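Local structure of cellulase (Rhodothermus marinus, 3B7M) at residues Val78-Thr83 with Ser165-Leu171; Leu84-Thr88 with Gly203-Arg207; Thr108-Asp112 with Asn149-Asn153; Pro69-Leu75 with Ile184-Leu190. The protein hydrolyses internal beta-1,4-glucosidic bonds of cellulose as an endoglucanase of glycoside hydrolase family 12, engineered in its active surface. Residues are numbered along the deposited sequence.

Contacts 1 and 2 share strand 78-85 and lie in the same sheet. Contact 1 pairs that strand with the sheet's outermost strand, 165-170. Contact 2 takes up its far end, beside the loop that leads into strand 207-215. Contacts 3 and 4 lie where interior strands of the other sheet begin, among the loops at their ends, and Trp188 of contact 4 packs on Gly111 of contact 3. Each contact is only partly buried. Contact 1 has the most regular ladder and the largest buried area, 633 Å². Contact 4 follows with 589 Å² and joins loops through backbone bonds and wedged side chains. Contacts 2 and 3 are smaller, and each includes a type II turn and glycines.

Contact 1. Residues Val78-Thr83 with Ser165-Leu171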
loop_
_atom_site.group_PDB
_atom_site.type_symbol
_atom_site.label_atom_id
_atom_site.label_comp_id
_atom_site.label_asym_id
_atom_site.label_seq_id
_atom_site.Cartn_x
_atom_site.Cartn_y
_atom_site.Cartn_z
ATOM N N VAL A 78 8.759 9.773 9.169
ATOM C CA VAL A 78 7.897 8.639 8.842
ATOM C C VAL A 78 8.768 7.487 8.346
ATOM O O VAL A 78 9.417 7.595 7.307
ATOM C CB VAL A 78 6.803 8.980 7.777
ATOM C CG1 VAL A 78 5.845 7.798 7.600
ATOM C CG2 VAL A 78 6.013 10.232 8.163
ATOM N N ARG A 79 8.787 6.393 9.102
ATOM C CA ARG A 79 9.614 5.237 8.784
ATOM C C ARG A 79 8.786 3.968 8.722
ATOM O O ARG A 79 7.754 3.871 9.377
ATOM C CB ARG A 79 10.699 5.050 9.845
ATOM C CG ARG A 79 11.649 6.216 9.978
ATOM C CD ARG A 79 12.821 6.097 9.045
ATOM N NE ARG A 79 13.494 7.389 8.915
ATOM C CZ ARG A 79 14.636 7.585 8.270
ATOM N NH1 ARG A 79 15.260 6.570 7.673
ATOM N NH2 ARG A 79 15.156 8.808 8.226
ATOM N N THR A 80 9.259 2.998 7.947
ATOM C CA THR A 80 8.601 1.711 7.830
ATOM C C THR A 80 9.567 0.578 7.471
ATOM O O THR A 80 10.541 0.785 6.734
ATOM C CB THR A 80 7.445 1.780 6.812
ATOM O OG1 THR A 80 6.630 0.616 6.936
ATOM C CG2 THR A 80 7.975 1.908 5.375
ATOM N N SER A 81 9.296 -0.612 8.002
ATOM C CA SER A 81 9.980 -1.831 7.577
ATOM C C SER A 81 8.971 -2.889 7.127
ATOM O O SER A 81 7.830 -2.903 7.580
ATOM C CB SER A 81 10.874 -2.382 8.700
ATOM O OG SER A 81 11.705 -1.352 9.213
ATOM N N TRP A 82 9.396 -3.767 6.223
ATOM C CA TRP A 82 8.532 -4.799 5.688
ATOM C C TRP A 82 9.354 -5.858 4.962
ATOM O O TRP A 82 10.362 -5.547 4.327
ATOM C CB TRP A 82 7.496 -4.180 4.742
ATOM C CG TRP A 82 6.413 -5.107 4.321
ATOM C CD1 TRP A 82 5.718 -5.972 5.119
ATOM C CD2 TRP A 82 5.868 -5.248 3.001
ATOM N NE1 TRP A 82 4.782 -6.651 4.376
ATOM C CE2 TRP A 82 4.855 -6.236 3.073
ATOM C CE3 TRP A 82 6.140 -4.638 1.760
ATOM C CZ2 TRP A 82 4.104 -6.630 1.956
ATOM C CZ3 TRP A 82 5.396 -5.029 0.647
ATOM C CH2 TRP A 82 4.391 -6.023 0.752
ATOM N N THR A 83 8.926 -7.107 5.066
ATOM C CA THR A 83 9.516 -8.162 4.255
ATOM C C THR A 83 8.416 -8.929 3.550
ATOM O O THR A 83 7.476 -9.392 4.181
ATOM C CB THR A 83 10.381 -9.130 5.086
ATOM O OG1 THR A 83 11.320 -8.375 5.848
ATOM C CG2 THR A 83 11.150 -10.105 4.174
ATOM N N SER A 165 12.525 -6.541 0.678
ATOM C CA SER A 165 12.768 -6.145 2.047
ATOM C C SER A 165 13.167 -4.686 2.128
ATOM O O SER A 165 14.058 -4.243 1.407
ATOM C CB SER A 165 13.867 -7.033 2.632
ATOM O OG SER A 165 14.122 -6.675 3.969
ATOM N N VAL A 166 12.489 -3.926 2.982
ATOM C CA VAL A 166 12.951 -2.570 3.304
ATOM C C VAL A 166 13.031 -2.430 4.810
ATOM O O VAL A 166 12.181 -2.974 5.533
ATOM C CB VAL A 166 12.050 -1.449 2.709
ATOM C CG1 VAL A 166 12.146 -1.420 1.194
ATOM C CG2 VAL A 166 10.591 -1.586 3.181
ATOM N N THR A 167 14.066 -1.741 5.289
ATOM C CA THR A 167 14.200 -1.484 6.720
ATOM C C THR A 167 14.434 0.003 6.962
ATOM O O THR A 167 15.338 0.614 6.393
ATOM C CB THR A 167 15.267 -2.409 7.424
ATOM O OG1 THR A 167 15.612 -1.889 8.723
ATOM C CG2 THR A 167 16.521 -2.540 6.593
ATOM N N GLU A 168 13.581 0.577 7.803
ATOM C CA GLU A 168 13.608 2.000 8.108
ATOM C C GLU A 168 13.562 2.825 6.830
ATOM O O GLU A 168 14.270 3.823 6.708
ATOM C CB GLU A 168 14.842 2.375 8.935
ATOM C CG GLU A 168 15.215 1.368 9.992
ATOM C CD GLU A 168 14.650 1.686 11.337
ATOM O OE1 GLU A 168 13.429 1.959 11.436
ATOM O OE2 GLU A 168 15.447 1.647 12.309
ATOM N N LEU A 169 12.732 2.403 5.880
ATOM C CA LEU A 169 12.502 3.185 4.674
ATOM C C LEU A 169 11.922 4.547 5.059
ATOM O O LEU A 169 11.017 4.640 5.889
ATOM C CB LEU A 169 11.557 2.461 3.711
ATOM C CG LEU A 169 11.309 3.155 2.362
ATOM C CD1 LEU A 169 12.544 3.107 1.477
ATOM C CD2 LEU A 169 10.114 2.536 1.645
ATOM N N ASP A 170 12.466 5.598 4.463
ATOM C CA ASP A 170 12.052 6.955 4.799
ATOM C C ASP A 170 10.844 7.333 3.950
ATOM O O ASP A 170 11.009 7.777 2.825
ATOM C CB ASP A 170 13.224 7.909 4.561
ATOM C CG ASP A 170 12.908 9.355 4.919
ATOM O OD1 ASP A 170 11.752 9.687 5.288
ATOM O OD2 ASP A 170 13.849 10.172 4.820
ATOM N N LEU A 171 9.634 7.156 4.488
ATOM C CA LEU A 171 8.427 7.475 3.723
ATOM C C LEU A 171 8.261 8.970 3.490
ATOM O O LEU A 171 7.641 9.379 2.511
ATOM C CB LEU A 171 7.167 6.896 4.364
ATOM C CG LEU A 171 7.055 5.377 4.441
ATOM C CD1 LEU A 171 5.752 5.001 5.132
ATOM C CD2 LEU A 171 7.151 4.742 3.059
HETATM O O HOH W 1 11.095 1.057 10.485
#
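This is an antiparallel strand pairing at the edge of the six-stranded sheet, where strand 165-170 is outermost and pairs with strand 78-85. Between Trp82 and Val166 the backbone bonds run both ways: Trp82 N to Val166 O and Val166 N to Trp82 O are each 3.0 Å. Further along, Leu169 N gives a 2.9 Å bond to Thr80 O, and Thr80 N a 3.2 Å bond to Leu169 O. Leu171 N closes the ladder on Val78 O at 2.9 Å. The register slips by one between the Thr80-Leu169 and Trp82-Val166 pairs, because Glu168 and Leu169 both face Thr80. Glu168 has positive phi and psi, 53° and 41°. Its N is held by Ser81 OG at 3.0 Å, and water 1 bridges Ser81 OG and Glu168 OE1. On the outer face Arg79 NH1 donates to Glu168 O at 3.1 Å. Its NH2 and Asp170 OD2 form a long, charge-only salt bridge of 3.9 Å, and Arg79 NE has a second acid, Asp77. On the inner face lie Thr80, Trp82, Val166 and Leu169. Trp82 and Val166 reach Leu119 of the other sheet, while Leu171, just after the N-cap residue Asp170, packs on Val78, CB to CG1 3.6 Å. The irregularity is a G1 beta bulge, set in the edge strand of a beta-jelly-roll sandwich.

Contact 2. Residues Leu84-Thr88 with Gly203-Arg207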
loop_
_atom_site.group_PDB
_atom_site.type_symbol
_atom_site.label_atom_id
_atom_site.label_comp_id
_atom_site.label_asym_id
_atom_site.label_seq_id
_atom_site.Cartn_x
_atom_site.Cartn_y
_atom_site.Cartn_z
ATOM N N LEU A 84 8.548 -9.069 2.240
ATOM C CA LEU A 84 7.606 -9.854 1.475
ATOM C C LEU A 84 8.298 -11.092 0.928
ATOM O O LEU A 84 9.542 -11.130 0.806
ATOM C CB LEU A 84 7.003 -9.042 0.337
ATOM C CG LEU A 84 7.978 -8.600 -0.749
ATOM C CD1 LEU A 84 7.564 -9.158 -2.101
ATOM C CD2 LEU A 84 8.155 -7.079 -0.762
ATOM N N THR A 85 7.488 -12.107 0.624
ATOM C CA THR A 85 7.954 -13.325 0.009
ATOM C C THR A 85 7.218 -13.431 -1.320
ATOM O O THR A 85 6.012 -13.650 -1.342
ATOM C CB THR A 85 7.685 -14.561 0.900
ATOM O OG1 THR A 85 8.189 -14.324 2.224
ATOM C CG2 THR A 85 8.350 -15.823 0.312
ATOM N N PRO A 86 7.941 -13.262 -2.437
ATOM C CA PRO A 86 7.274 -13.275 -3.744
ATOM C C PRO A 86 6.974 -14.694 -4.219
ATOM O O PRO A 86 7.487 -15.655 -3.653
ATOM C CB PRO A 86 8.305 -12.622 -4.663
ATOM C CG PRO A 86 9.631 -12.927 -4.031
ATOM C CD PRO A 86 9.402 -13.086 -2.549
ATOM N N ILE A 87 6.133 -14.819 -5.239
ATOM C CA ILE A 87 5.923 -16.098 -5.922
ATOM C C ILE A 87 6.342 -15.930 -7.381
ATOM O O ILE A 87 6.558 -14.810 -7.826
ATOM C CB ILE A 87 4.450 -16.579 -5.830
ATOM C CG1 ILE A 87 3.490 -15.457 -6.252
ATOM C CG2 ILE A 87 4.151 -17.081 -4.415
ATOM C CD1 ILE A 87 2.046 -15.890 -6.418
ATOM N N THR A 88 6.442 -17.034 -8.116
ATOM C CA THR A 88 6.895 -16.999 -9.510
ATOM C C THR A 88 5.737 -16.907 -10.495
ATOM O O THR A 88 5.959 -16.793 -11.695
ATOM C CB THR A 88 7.779 -18.234 -9.857
ATOM O OG1 THR A 88 7.086 -19.436 -9.493
ATOM C CG2 THR A 88 9.092 -18.186 -9.081
ATOM N N GLY A 203 -2.130 -15.246 -6.860
ATOM C CA GLY A 203 -1.600 -14.624 -5.651
ATOM C C GLY A 203 -1.309 -15.575 -4.506
ATOM O O GLY A 203 -0.658 -15.187 -3.535
ATOM N N ALA A 204 -1.766 -16.826 -4.601
ATOM C CA ALA A 204 -1.557 -17.776 -3.501
ATOM C C ALA A 204 -0.079 -18.044 -3.248
ATOM O O ALA A 204 0.670 -18.333 -4.187
ATOM C CB ALA A 204 -2.321 -19.109 -3.734
ATOM N N GLY A 205 0.326 -17.944 -1.986
ATOM C CA GLY A 205 1.706 -18.183 -1.586
ATOM C C GLY A 205 2.463 -16.909 -1.260
ATOM O O GLY A 205 3.524 -16.968 -0.662
ATOM N N LEU A 206 1.928 -15.750 -1.635
ATOM C CA LEU A 206 2.543 -14.484 -1.253
ATOM C C LEU A 206 2.511 -14.325 0.263
ATOM O O LEU A 206 1.536 -14.700 0.901
ATOM C CB LEU A 206 1.817 -13.316 -1.910
ATOM C CG LEU A 206 2.077 -13.060 -3.394
ATOM C CD1 LEU A 206 1.089 -12.015 -3.889
ATOM C CD2 LEU A 206 3.521 -12.614 -3.615
ATOM N N ARG A 207 3.575 -13.783 0.838
ATOM C CA ARG A 207 3.653 -13.620 2.288
ATOM C C ARG A 207 4.057 -12.177 2.667
ATOM O O ARG A 207 4.917 -11.563 2.016
ATOM C CB ARG A 207 4.659 -14.609 2.858
ATOM C CG ARG A 207 4.408 -15.036 4.270
ATOM C CD ARG A 207 5.299 -16.233 4.656
ATOM N NE ARG A 207 6.528 -15.796 5.326
ATOM C CZ ARG A 207 6.562 -15.263 6.548
ATOM N NH1 ARG A 207 5.430 -15.087 7.240
ATOM N NH2 ARG A 207 7.725 -14.899 7.080
HETATM O O HOH W 2 7.578 -12.434 4.030
#
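Leu84 comes first and is buried. Leu84 CA makes a CA-H...O contact of 3.2 Å with Arg207 O, and its side chain packs on Ala94 and Phe197 of the facing sheet. Thr85 carries the pairing. Thr85 N donates to Arg207 O at 3.0 Å, and Arg207 N returns a longer bond of 3.3 Å to Thr85 O. The side chains of this pair lie on the same face, with Thr85 OG1 3.6 Å from Arg207 CB. Water 2 sits 2.7 Å from Thr85 OG1 and makes a weak bond of 3.4 Å to Arg207 O. At Pro86 the chain leaves the strand, and Pro86 CA lies 3.8 Å from Leu206 CD2. Ile87 then turns its side chain toward the loop. Ile87 CG2 rests on Gly205 C at 3.6 Å, Ile87 CD1 on Ala204 O at 3.6 Å, and Ile87 CG1 meets Leu206 CD2 at 3.9 Å. A CB on Gly205 would come tight against Ile87 CG2. Ile87 and Leu206 both touch Trp92. Residues 203-206 form a turn closed by Leu206 N to Gly203 O at 3.3 Å. This is a type II beta turn feeding an antiparallel hydrogen-bonded pair at the end of a sandwich sheet.

Contact 3. Residues Thr108-Asp112 with Asn149-Asn153; sequences TYSGD and NGAMN
Two backbone hydrogen bonds join these segments. The shorter runs from Ser110 N to Ala151 O, 2.9 Å. The second runs from Asn153 N to Asp112 O, 3.3 Å, and Met152 CA adds a CA-H...O contact of 3.5 Å to Asp112 O. CA atoms come nearest at Tyr109 with Ala151, 4.6 Å, and Asp112 with Met152, 5.1 Å. Thr108-Gly111 is a type II turn closed by Gly111 N to Thr108 O, 2.8 Å. Tyr109 takes phi/psi of -60°/128° and Ser110 66°/7°. Asp112 is extended at -139°/142°. In the other segment Gly150 has phi/psi of -178°/-87°, Ala151 -66°/-26°, and Met152 opens out to -143°/126°. Asn153 ND2 bonds to Tyr183 O. Outward from the backbone, Tyr109 (chi1 t, chi2 -87°) lays its ring over Ala151. The CA of Ala151 is 3.8 Å from the ring centroid, a CH-pi contact over the face, and its CB is 3.8 Å from Tyr109 CD2. Tyr109 OH is 3.4 Å from Gly150 CA, where a CB would clash. Met152 (chi1 and chi2 t, chi3 m) brings its CE to 3.1 Å from Asp112 OD2. This is a type II beta turn packed on the loop entering strand 152-159, beside its parallel neighbour 112-122.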
loop_
_atom_site.group_PDB
_atom_site.type_symbol
_atom_site.label_atom_id
_atom_site.label_comp_id
_atom_site.label_asym_id
_atom_site.label_seq_id
_atom_site.Cartn_x
_atom_site.Cartn_y
_atom_site.Cartn_z
ATOM N N THR A 108 -13.268 15.325 -0.081
ATOM C CA THR A 108 -13.007 16.594 -0.751
ATOM C C THR A 108 -12.563 16.287 -2.177
ATOM O O THR A 108 -11.501 15.682 -2.384
ATOM C CB THR A 108 -11.911 17.426 -0.018
ATOM O OG1 THR A 108 -12.195 17.489 1.389
ATOM C CG2 THR A 108 -11.810 18.849 -0.595
ATOM N N TYR A 109 -13.381 16.693 -3.152
ATOM C CA TYR A 109 -13.060 16.458 -4.559
ATOM C C TYR A 109 -11.739 17.126 -4.923
ATOM O O TYR A 109 -11.539 18.315 -4.647
ATOM C CB TYR A 109 -14.169 16.956 -5.488
ATOM C CG TYR A 109 -14.026 16.478 -6.923
ATOM C CD1 TYR A 109 -13.254 17.191 -7.848
ATOM C CD2 TYR A 109 -14.665 15.318 -7.355
ATOM C CE1 TYR A 109 -13.120 16.756 -9.170
ATOM C CE2 TYR A 109 -14.538 14.871 -8.674
ATOM C CZ TYR A 109 -13.764 15.596 -9.575
ATOM O OH TYR A 109 -13.640 15.158 -10.877
ATOM N N SER A 110 -10.839 16.343 -5.519
ATOM C CA SER A 110 -9.525 16.840 -5.925
ATOM C C SER A 110 -8.677 17.226 -4.693
ATOM O O SER A 110 -7.578 17.788 -4.827
ATOM C CB SER A 110 -9.698 18.017 -6.912
ATOM O OG SER A 110 -8.458 18.575 -7.318
ATOM N N GLY A 111 -9.202 16.918 -3.501
ATOM C CA GLY A 111 -8.549 17.238 -2.224
ATOM C C GLY A 111 -8.210 15.985 -1.441
ATOM O O GLY A 111 -8.129 16.000 -0.210
ATOM N N ASP A 112 -7.999 14.909 -2.189
ATOM C CA ASP A 112 -7.700 13.585 -1.681
ATOM C C ASP A 112 -6.615 12.989 -2.573
ATOM O O ASP A 112 -6.610 13.217 -3.789
ATOM C CB ASP A 112 -8.945 12.729 -1.792
ATOM C CG ASP A 112 -8.807 11.404 -1.103
ATOM O OD1 ASP A 112 -8.165 11.332 -0.037
ATOM O OD2 ASP A 112 -9.369 10.417 -1.616
ATOM N N ASN A 149 -7.309 11.286 -12.290
ATOM C CA ASN A 149 -8.572 10.746 -12.793
ATOM C C ASN A 149 -9.743 11.708 -12.595
ATOM O O ASN A 149 -10.451 12.039 -13.552
ATOM C CB ASN A 149 -8.878 9.373 -12.182
ATOM C CG ASN A 149 -8.666 9.332 -10.670
ATOM O OD1 ASN A 149 -9.434 9.929 -9.896
ATOM N ND2 ASN A 149 -7.637 8.593 -10.241
ATOM N N GLY A 150 -9.927 12.153 -11.354
ATOM C CA GLY A 150 -10.937 13.141 -11.029
ATOM C C GLY A 150 -10.904 13.512 -9.563
ATOM O O GLY A 150 -10.234 14.476 -9.169
ATOM N N ALA A 151 -11.622 12.729 -8.761
ATOM C CA ALA A 151 -11.787 12.991 -7.339
ATOM C C ALA A 151 -10.482 12.854 -6.565
ATOM O O ALA A 151 -10.312 13.492 -5.528
ATOM C CB ALA A 151 -12.847 12.067 -6.761
ATOM N N MET A 152 -9.561 12.043 -7.087
ATOM C CA MET A 152 -8.369 11.625 -6.354
ATOM C C MET A 152 -7.130 11.509 -7.240
ATOM O O MET A 152 -7.154 10.802 -8.252
ATOM C CB MET A 152 -8.630 10.264 -5.700
ATOM C CG MET A 152 -7.708 9.957 -4.522
ATOM S SD MET A 152 -8.041 8.362 -3.762
ATOM C CE MET A 152 -9.840 8.296 -3.798
ATOM N N ASN A 153 -6.058 12.200 -6.851
ATOM C CA ASN A 153 -4.726 11.980 -7.426
ATOM C C ASN A 153 -4.145 10.637 -6.976
ATOM O O ASN A 153 -4.198 10.308 -5.794
ATOM C CB ASN A 153 -3.732 13.062 -6.977
ATOM C CG ASN A 153 -4.148 14.461 -7.367
ATOM O OD1 ASN A 153 -5.084 14.666 -8.155
ATOM N ND2 ASN A 153 -3.439 15.448 -6.816
#

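Contact 4. Residues Pro69-Leu75 with Ile184-Leu190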
loop_
_atom_site.group_PDB
_atom_site.type_symbol
_atom_site.label_atom_id
_atom_site.label_comp_id
_atom_site.label_asym_id
_atom_site.label_seq_id
_atom_site.Cartn_x
_atom_site.Cartn_y
_atom_site.Cartn_z
ATOM N N PRO A 69 -5.091 13.183 14.272
ATOM C CA PRO A 69 -4.975 13.853 12.964
ATOM C C PRO A 69 -3.653 14.580 12.815
ATOM O O PRO A 69 -3.229 15.258 13.750
ATOM C CB PRO A 69 -6.116 14.876 12.992
ATOM C CG PRO A 69 -7.135 14.289 13.926
ATOM C CD PRO A 69 -6.322 13.587 14.987
ATOM N N ARG A 70 -2.989 14.438 11.673
ATOM C CA ARG A 70 -1.711 15.110 11.486
ATOM C C ARG A 70 -1.499 15.565 10.052
ATOM O O ARG A 70 -1.575 14.771 9.112
ATOM C CB ARG A 70 -0.545 14.245 11.991
ATOM C CG ARG A 70 0.575 15.056 12.651
ATOM C CD ARG A 70 1.162 14.362 13.889
ATOM N NE ARG A 70 0.274 14.444 15.057
ATOM C CZ ARG A 70 0.614 14.121 16.311
ATOM N NH1 ARG A 70 1.842 13.691 16.598
ATOM N NH2 ARG A 70 -0.281 14.234 17.288
ATOM N N ARG A 71 -1.251 16.865 9.905
ATOM C CA ARG A 71 -0.999 17.479 8.606
ATOM C C ARG A 71 0.394 17.112 8.102
ATOM O O ARG A 71 1.318 16.926 8.898
ATOM C CB ARG A 71 -1.153 18.996 8.690
ATOM C CG ARG A 71 -2.586 19.456 8.841
ATOM C CD ARG A 71 -2.696 20.963 8.757
ATOM N NE ARG A 71 -4.026 21.367 8.307
ATOM C CZ ARG A 71 -4.925 21.982 9.068
ATOM N NH1 ARG A 71 -4.642 22.293 10.323
ATOM N NH2 ARG A 71 -6.107 22.301 8.566
ATOM N N VAL A 72 0.537 17.017 6.783
ATOM C CA VAL A 72 1.819 16.659 6.170
ATOM C C VAL A 72 2.916 17.611 6.655
ATOM O O VAL A 72 3.998 17.174 7.035
ATOM C CB VAL A 72 1.725 16.629 4.631
ATOM C CG1 VAL A 72 3.102 16.534 3.998
ATOM C CG2 VAL A 72 0.850 15.462 4.183
ATOM N N GLN A 73 2.600 18.902 6.701
ATOM C CA GLN A 73 3.536 19.916 7.191
ATOM C C GLN A 73 3.936 19.758 8.665
ATOM O O GLN A 73 4.903 20.358 9.103
ATOM C CB GLN A 73 2.974 21.323 6.942
ATOM C CG GLN A 73 1.757 21.690 7.793
ATOM C CD GLN A 73 1.056 22.953 7.307
ATOM O OE1 GLN A 73 0.226 23.515 8.019
ATOM N NE2 GLN A 73 1.387 23.404 6.098
ATOM N N GLU A 74 3.192 18.956 9.422
ATOM C CA GLU A 74 3.492 18.750 10.839
ATOM C C GLU A 74 4.385 17.543 11.101
ATOM O O GLU A 74 4.842 17.349 12.224
ATOM C CB GLU A 74 2.213 18.558 11.635
ATOM C CG GLU A 74 1.359 19.791 11.830
ATOM C CD GLU A 74 0.189 19.484 12.748
ATOM O OE1 GLU A 74 -0.684 18.668 12.357
ATOM O OE2 GLU A 74 0.165 20.039 13.874
ATOM N N LEU A 75 4.613 16.724 10.078
ATOM C CA LEU A 75 5.397 15.496 10.232
ATOM C C LEU A 75 6.890 15.783 10.272
ATOM O O LEU A 75 7.383 16.629 9.530
ATOM C CB LEU A 75 5.122 14.531 9.080
ATOM C CG LEU A 75 3.702 14.048 8.831
ATOM C CD1 LEU A 75 3.637 13.434 7.445
ATOM C CD2 LEU A 75 3.288 13.058 9.895
ATOM N N ILE A 184 0.637 16.727 -3.741
ATOM C CA ILE A 184 0.131 16.713 -2.369
ATOM C C ILE A 184 0.302 18.108 -1.769
ATOM O O ILE A 184 1.332 18.753 -1.962
ATOM C CB ILE A 184 0.841 15.625 -1.504
ATOM C CG1 ILE A 184 0.397 14.229 -1.950
ATOM C CG2 ILE A 184 0.552 15.797 -0.010
ATOM C CD1 ILE A 184 1.249 13.124 -1.427
ATOM N N ARG A 185 -0.733 18.580 -1.081
ATOM C CA ARG A 185 -0.673 19.846 -0.376
ATOM C C ARG A 185 -0.166 19.607 1.041
ATOM O O ARG A 185 -0.559 18.624 1.674
ATOM C CB ARG A 185 -2.055 20.513 -0.355
ATOM C CG ARG A 185 -2.369 21.344 -1.599
ATOM C CD ARG A 185 -2.324 22.829 -1.241
ATOM N NE ARG A 185 -1.929 23.681 -2.358
ATOM C CZ ARG A 185 -0.689 24.127 -2.556
ATOM N NH1 ARG A 185 0.281 23.795 -1.709
ATOM N NH2 ARG A 185 -0.413 24.900 -3.603
ATOM N N PRO A 186 0.711 20.501 1.541
ATOM C CA PRO A 186 1.289 20.435 2.894
ATOM C C PRO A 186 0.246 20.466 4.010
ATOM O O PRO A 186 0.492 19.917 5.080
ATOM C CB PRO A 186 2.141 21.701 2.975
ATOM C CG PRO A 186 2.378 22.096 1.587
ATOM C CD PRO A 186 1.196 21.679 0.806
ATOM N N GLU A 187 -0.899 21.098 3.746
ATOM C CA GLU A 187 -2.008 21.190 4.702
ATOM C C GLU A 187 -2.889 19.942 4.753
ATOM O O GLU A 187 -3.746 19.830 5.631
ATOM C CB GLU A 187 -2.917 22.385 4.378
ATOM C CG GLU A 187 -2.198 23.705 4.235
ATOM C CD GLU A 187 -1.793 23.983 2.799
ATOM O OE1 GLU A 187 -2.394 23.377 1.878
ATOM O OE2 GLU A 187 -0.886 24.826 2.604
ATOM N N TRP A 188 -2.715 19.028 3.802
ATOM C CA TRP A 188 -3.488 17.795 3.827
ATOM C C TRP A 188 -3.072 16.909 4.986
ATOM O O TRP A 188 -1.929 16.960 5.433
ATOM C CB TRP A 188 -3.389 17.039 2.499
ATOM C CG TRP A 188 -4.061 17.757 1.361
ATOM C CD1 TRP A 188 -4.792 18.917 1.430
ATOM C CD2 TRP A 188 -4.077 17.355 -0.014
ATOM N NE1 TRP A 188 -5.250 19.259 0.185
ATOM C CE2 TRP A 188 -4.829 18.320 -0.721
ATOM C CE3 TRP A 188 -3.523 16.276 -0.718
ATOM C CZ2 TRP A 188 -5.043 18.242 -2.099
ATOM C CZ3 TRP A 188 -3.731 16.196 -2.083
ATOM C CH2 TRP A 188 -4.490 17.174 -2.764
ATOM N N TYR A 189 -4.012 16.115 5.485
ATOM C CA TYR A 189 -3.745 15.198 6.576
ATOM C C TYR A 189 -3.297 13.849 6.025
ATOM O O TYR A 189 -3.832 13.380 5.019
ATOM C CB TYR A 189 -5.017 14.990 7.408
ATOM C CG TYR A 189 -5.483 16.216 8.148
ATOM C CD1 TYR A 189 -6.215 17.213 7.496
ATOM C CD2 TYR A 189 -5.188 16.390 9.489
ATOM C CE1 TYR A 189 -6.644 18.347 8.162
ATOM C CE2 TYR A 189 -5.620 17.525 10.175
ATOM C CZ TYR A 189 -6.347 18.499 9.499
ATOM O OH TYR A 189 -6.770 19.625 10.167
ATOM N N LEU A 190 -2.319 13.240 6.696
ATOM C CA LEU A 190 -1.936 11.860 6.473
ATOM C C LEU A 190 -2.861 10.962 7.291
ATOM O O LEU A 190 -2.841 11.002 8.519
ATOM C CB LEU A 190 -0.481 11.657 6.916
ATOM C CG LEU A 190 0.133 10.253 6.941
ATOM C CD1 LEU A 190 -0.052 9.532 5.640
ATOM C CD2 LEU A 190 1.602 10.342 7.270
HETATM O O HOH W 3 -4.478 12.169 10.484
#
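Two bent loops fit together here, and the 3-10 turn at 72-74 sits against the bend 184-188. Val72 is the main bump. It points into the hollow beside Ile184, CG2 to CG2 4.2 Å, while its N bonds to Trp188 O at 2.8 Å. Gln73 N takes Pro186 O at 2.8 Å, so the type I turn Arg185-Trp188 offers two carbonyls to the start of the 3-10 turn. Gln73 lies along the proline, NE2 to Pro186 CB 3.6 Å. On the outside of the contact Arg71 covers one face of the Tyr189 ring, its CG 3.9 Å from the centroid in a CH-pi contact; Pro69 CB lies 3.9 Å from Tyr189 CE2. The Arg71 side chain then curls round to Glu187, its NE bonding to Glu187 O at 3.1 Å. Backbone pairing ends with Leu190 N to Arg70 O at 3.0 Å, and water 3 bridges Arg70 N and Leu190 O. On the inner side Leu75 CD1 meets Leu190 CD2 at 3.7 Å. Glu74 OE1 accepts from Arg71 N at 3.1 Å, within the same segment. On the buried side, Val72, Ile184 and Leu190 all rest on Phe100 of strand 91-101. Val72 and Ile184 also touch helix 171-181, through Ile175, Ala178 and Val179, and Ile184 reaches Leu115 of strand 112-122.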